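Local coordinates for FAD:protein FMN transferase (Pseudomonas stutzeri ATCC 14405 = CCUG 16156, PDB 5MGY) that probably transfers the FMN part of FAD onto a threonine of its target protein in a magnesium-dependent reaction, releasing AMP, at residues L166-D169 with R170-L174; S310-A313 with F314-F318. All coordinates share one frame; numbering follows the deposited sequence.

Interaction 1: residues L166-D169 with R170-L174; sequences LVID and RLKAL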
loop_
_atom_site.group_PDB
_atom_site.type_symbol
_atom_site.label_atom_id
_atom_site.label_comp_id
_atom_site.label_asym_id
_atom_site.label_seq_id
_atom_site.Cartn_x
_atom_site.Cartn_y
_atom_site.Cartn_z
ATOM N N LEU A 166 5.516 -1.683 -11.023
ATOM C CA LEU A 166 5.363 -1.523 -12.474
ATOM C C LEU A 166 6.296 -0.468 -13.069
ATOM O O LEU A 166 6.915 -0.710 -14.098
ATOM C CB LEU A 166 3.907 -1.251 -12.900
ATOM C CG LEU A 166 2.908 -2.417 -12.698
ATOM C CD1 LEU A 166 1.474 -1.883 -12.924
ATOM C CD2 LEU A 166 3.245 -3.689 -13.512
ATOM N N VAL A 167 6.410 0.676 -12.423
ATOM C CA VAL A 167 7.317 1.692 -12.892
ATOM C C VAL A 167 8.744 1.154 -12.914
ATOM O O VAL A 167 9.444 1.343 -13.866
ATOM C CB VAL A 167 7.213 2.978 -12.061
ATOM C CG1 VAL A 167 8.361 3.937 -12.383
ATOM C CG2 VAL A 167 5.875 3.636 -12.345
ATOM N N ILE A 168 9.153 0.444 -11.884
ATOM C CA ILE A 168 10.485 -0.166 -11.879
ATOM C C ILE A 168 10.696 -1.223 -12.990
ATOM O O ILE A 168 11.762 -1.308 -13.557
ATOM C CB ILE A 168 10.827 -0.712 -10.485
ATOM C CG1 ILE A 168 11.057 0.463 -9.539
ATOM C CG2 ILE A 168 12.078 -1.590 -10.503
ATOM C CD1 ILE A 168 11.201 0.074 -8.067
ATOM N N ASP A 169 9.723 -2.039 -13.310
ATOM C CA ASP A 169 9.928 -2.982 -14.408
ATOM C C ASP A 169 10.263 -2.205 -15.692
ATOM O O ASP A 169 11.109 -2.636 -16.477
ATOM C CB ASP A 169 8.714 -3.902 -14.608
ATOM C CG ASP A 169 8.487 -4.863 -13.411
ATOM O OD1 ASP A 169 9.409 -5.092 -12.590
ATOM O OD2 ASP A 169 7.361 -5.400 -13.259
ATOM N N ARG A 170 9.615 -1.053 -15.865
ATOM C CA ARG A 170 9.790 -0.230 -17.054
ATOM C C ARG A 170 11.072 0.507 -17.150
ATOM O O ARG A 170 11.570 0.668 -18.251
ATOM C CB ARG A 170 8.700 0.815 -17.202
ATOM C CG ARG A 170 7.448 0.248 -17.843
ATOM C CD ARG A 170 7.666 -0.382 -19.219
ATOM N NE ARG A 170 8.136 0.565 -20.243
ATOM C CZ ARG A 170 8.604 0.200 -21.446
ATOM N NH1 ARG A 170 8.704 -1.100 -21.748
ATOM N NH2 ARG A 170 8.997 1.124 -22.336
ATOM N N LEU A 171 11.554 1.029 -16.026
ATOM C CA LEU A 171 12.868 1.638 -15.963
ATOM C C LEU A 171 13.934 0.589 -16.236
ATOM O O LEU A 171 14.898 0.899 -16.911
ATOM C CB LEU A 171 13.135 2.272 -14.601
ATOM C CG LEU A 171 12.205 3.326 -14.054
ATOM C CD1 LEU A 171 12.935 4.033 -12.942
ATOM C CD2 LEU A 171 11.778 4.310 -15.107
ATOM N N LYS A 172 13.765 -0.628 -15.707
ATOM C CA LYS A 172 14.701 -1.714 -15.962
ATOM C C LYS A 172 14.646 -2.087 -17.415
ATOM O O LYS A 172 15.675 -2.229 -18.050
ATOM C CB LYS A 172 14.455 -2.938 -15.099
ATOM C CG LYS A 172 14.984 -2.771 -13.702
ATOM C CD LYS A 172 14.743 -3.974 -12.784
ATOM C CE LYS A 172 15.140 -3.511 -11.381
ATOM N NZ LYS A 172 15.250 -4.618 -10.416
ATOM N N ALA A 173 13.458 -2.201 -17.959
ATOM C CA ALA A 173 13.335 -2.602 -19.350
ATOM C C ALA A 173 14.015 -1.584 -20.312
ATOM O O ALA A 173 14.610 -1.968 -21.325
ATOM C CB ALA A 173 11.868 -2.851 -19.704
ATOM N N LEU A 174 13.977 -0.313 -19.937
ATOM C CA LEU A 174 14.653 0.756 -20.654
ATOM C C LEU A 174 16.105 0.960 -20.238
ATOM O O LEU A 174 16.651 2.013 -20.489
ATOM C CB LEU A 174 13.900 2.073 -20.445
ATOM C CG LEU A 174 12.488 2.149 -21.001
ATOM C CD1 LEU A 174 11.890 3.509 -20.710
ATOM C CD2 LEU A 174 12.446 1.907 -22.495
#
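Ile168 and Lys172 run side by side, one turn apart on helix 159-173, and their side chains point the same way. The touching atoms are Ile168 CG2 and Lys172 CE, 3.7 Å apart. With CG2 anti to the backbone N of Ile168, that methyl lies along the lysine, whose chain is extended beyond CG; both residues also rest on Tyr179 of strand 179-183, and the ammonium goes on to a salt bridge with Glu190. The second apolar pair is looser: Val167 CG1 faces Leu171 CG at 4.2 Å. Val167 packs against Val181 of the same strand and against Val42 and Ile45 of helix 35-53, while Leu171 meets Leu38 of that helix.

The polar part is backbone, i to i+4. Leu171 N bonds Val167 O at 3.0 Å. Lys172 N reaches Ile168 O, also at 3.0 Å, and Ala173 N reaches Asp169 O at 2.8 Å. Arg170 N bonds Leu166 O at 3.2 Å and adds a weak bond to Val167 O. Leu174 is where helical geometry ends, though its N still bonds Arg170 O.

Among the charged side chains, Asp169 OD1 stays 6.3 Å from Lys172 NZ, so any attraction between them would be diffuse. Arg170, bent at chi2 and chi3, is paired by its NE with Glu41 of helix 35-53. The chemistry therefore divides the work: main-chain bonds hold the last turns in shape, greasy side chains seat them between strand and helix, and the basic side chains reach outside the two segments, to Glu41 and Glu190, for their acidic partners.

Interaction 2: residues S310-A313 with F314-F318; sequences STKA and FDELF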
loop_
_atom_site.group_PDB
_atom_site.type_symbol
_atom_site.label_atom_id
_atom_site.label_comp_id
_atom_site.label_asym_id
_atom_site.label_seq_id
_atom_site.Cartn_x
_atom_site.Cartn_y
_atom_site.Cartn_z
ATOM N N SER A 310 10.663 -2.912 16.544
ATOM C CA SER A 310 11.140 -3.397 15.271
ATOM C C SER A 310 11.073 -4.924 15.369
ATOM O O SER A 310 10.945 -5.439 16.436
ATOM C CB SER A 310 12.569 -2.834 14.978
ATOM O OG SER A 310 13.607 -3.417 15.784
ATOM N N THR A 311 11.077 -5.633 14.262
ATOM C CA THR A 311 11.052 -7.071 14.314
ATOM C C THR A 311 12.451 -7.545 14.221
ATOM O O THR A 311 13.385 -6.773 14.051
ATOM C CB THR A 311 10.239 -7.685 13.149
ATOM O OG1 THR A 311 10.896 -7.413 11.893
ATOM C CG2 THR A 311 8.797 -7.144 13.166
ATOM N N LYS A 312 12.560 -8.846 14.317
ATOM C CA LYS A 312 13.782 -9.573 14.143
ATOM C C LYS A 312 14.354 -9.444 12.742
ATOM O O LYS A 312 15.535 -9.157 12.602
ATOM C CB LYS A 312 13.480 -11.024 14.468
ATOM C CG LYS A 312 14.646 -11.970 14.417
ATOM C CD LYS A 312 14.212 -13.390 14.772
ATOM C CE LYS A 312 13.598 -13.468 16.176
ATOM N NZ LYS A 312 13.447 -14.864 16.640
ATOM N N ALA A 313 13.514 -9.653 11.720
ATOM C CA ALA A 313 13.929 -9.541 10.306
ATOM C C ALA A 313 14.389 -8.125 9.998
ATOM O O ALA A 313 15.355 -7.944 9.256
ATOM C CB ALA A 313 12.810 -9.973 9.350
ATOM N N PHE A 314 13.705 -7.131 10.560
ATOM C CA PHE A 314 14.106 -5.731 10.405
ATOM C C PHE A 314 15.472 -5.468 11.015
ATOM O O PHE A 314 16.259 -4.678 10.477
ATOM C CB PHE A 314 13.088 -4.822 11.070
ATOM C CG PHE A 314 13.378 -3.355 10.949
ATOM C CD1 PHE A 314 14.232 -2.711 11.830
ATOM C CD2 PHE A 314 12.737 -2.604 9.995
ATOM C CE1 PHE A 314 14.459 -1.335 11.723
ATOM C CE2 PHE A 314 12.949 -1.236 9.862
ATOM C CZ PHE A 314 13.817 -0.594 10.729
ATOM N N ASP A 315 15.728 -6.097 12.169
ATOM C CA ASP A 315 16.979 -5.886 12.921
ATOM C C ASP A 315 18.207 -6.499 12.206
ATOM O O ASP A 315 19.252 -5.831 12.143
ATOM C CB ASP A 315 16.833 -6.348 14.391
ATOM C CG ASP A 315 16.043 -5.356 15.261
ATOM O OD1 ASP A 315 15.965 -4.159 14.906
ATOM O OD2 ASP A 315 15.491 -5.778 16.304
ATOM N N GLU A 316 18.071 -7.719 11.653
ATOM C CA GLU A 316 19.109 -8.288 10.760
ATOM C C GLU A 316 19.409 -7.391 9.549
ATOM O O GLU A 316 20.559 -7.117 9.262
ATOM C CB GLU A 316 18.778 -9.721 10.307
ATOM C CG GLU A 316 19.330 -10.777 11.253
ATOM C CD GLU A 316 18.288 -11.806 11.638
ATOM O OE1 GLU A 316 17.593 -12.326 10.756
ATOM O OE2 GLU A 316 18.161 -12.083 12.839
ATOM N N LEU A 317 18.389 -6.907 8.864
ATOM C CA LEU A 317 18.602 -6.015 7.730
ATOM C C LEU A 317 19.182 -4.667 8.122
ATOM O O LEU A 317 20.026 -4.202 7.425
ATOM C CB LEU A 317 17.313 -5.821 6.894
ATOM C CG LEU A 317 16.976 -6.909 5.870
ATOM C CD1 LEU A 317 18.011 -6.940 4.738
ATOM C CD2 LEU A 317 16.836 -8.301 6.468
ATOM N N PHE A 318 18.765 -4.045 9.215
ATOM C CA PHE A 318 19.159 -2.645 9.453
ATOM C C PHE A 318 19.827 -2.272 10.775
ATOM O O PHE A 318 20.163 -1.103 10.961
ATOM C CB PHE A 318 17.947 -1.777 9.220
ATOM C CG PHE A 318 17.306 -2.033 7.894
ATOM C CD1 PHE A 318 17.951 -1.653 6.724
ATOM C CD2 PHE A 318 16.085 -2.692 7.798
ATOM C CE1 PHE A 318 17.375 -1.905 5.491
ATOM C CE2 PHE A 318 15.510 -2.951 6.570
ATOM C CZ PHE A 318 16.153 -2.559 5.414
#
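Asp315 reaches back from the first turn of helix 312-318 to Ser310, the last residue of strand 306-310. Its CB sits 3.5 Å from Thr311 O, the same carbonyl that accepts Asp315 N at 3.1 Å. From there CG lies anti to the carbonyl carbon of its own residue (chi1 -77°), which turns the carboxylate back toward the strand. OD1 takes the bond from Ser310 OG at 2.6 Å; the hydroxyl comes in on the syn side, 31° out of the carboxylate plane. OD1 also lies in the plane of the Phe314 ring, at its edge. The other oxygen, OD2, is 3.2 Å from Thr311 O, an acceptor beside an acceptor, so that approach offers no bond.

Ser310 serves the aromatic side as well: its CB comes obliquely to the Phe314 ring, 3.6 Å from CD1. One face of that ring carries Phe318 CD2 over its centre, and Ala295 and Lys215 touch the phenylalanine from the neighbouring strands.

Thr311 starts the helix. Its OG1, set between its own N and carbonyl carbon, accepts Phe314 N at 3.1 Å along a nearly straight N-H line of 164°. This hydroxyl is also hydrogen-bonded to Ile294 O, while Glu290 takes the N-H of Lys312, so the helix start is tied to helix 267-292 and the segment just after it. Further on, Glu316 N bonds Lys312 O and Leu317 N bonds Ala313 O; Lys312 and Glu316 lie alongside each other, yet NZ and OE2 remain 6.7 Å apart.

A threonine side chain accepting the N-H three residues on is the classic helix N-cap, here placed at the passage from an outermost strand of the antiparallel sheet into the short helix 312-318.

Interaction 1 covers the end of a helix and interaction 2 the beginning of one, and both are partly buried contacts mixing covered and exposed residues. They share no element: 166-174 is the end of helix 159-173 and the residue after it, packed on strand 179-183 within the sheet, whereas 310-318 runs from edge strand 306-310 into helix 312-318. Their centres are 28 Å apart, their nearest atoms about 15 Å. Backbone bonds and aliphatic packing dominate the former, with its two basic side chains, Arg170 and Lys172, paired to Glu41 and Glu190. The latter has such backbone bonds too, but adds a hydroxyl cap and a serine–carboxylate bond, with aromatic rings as its apolar part.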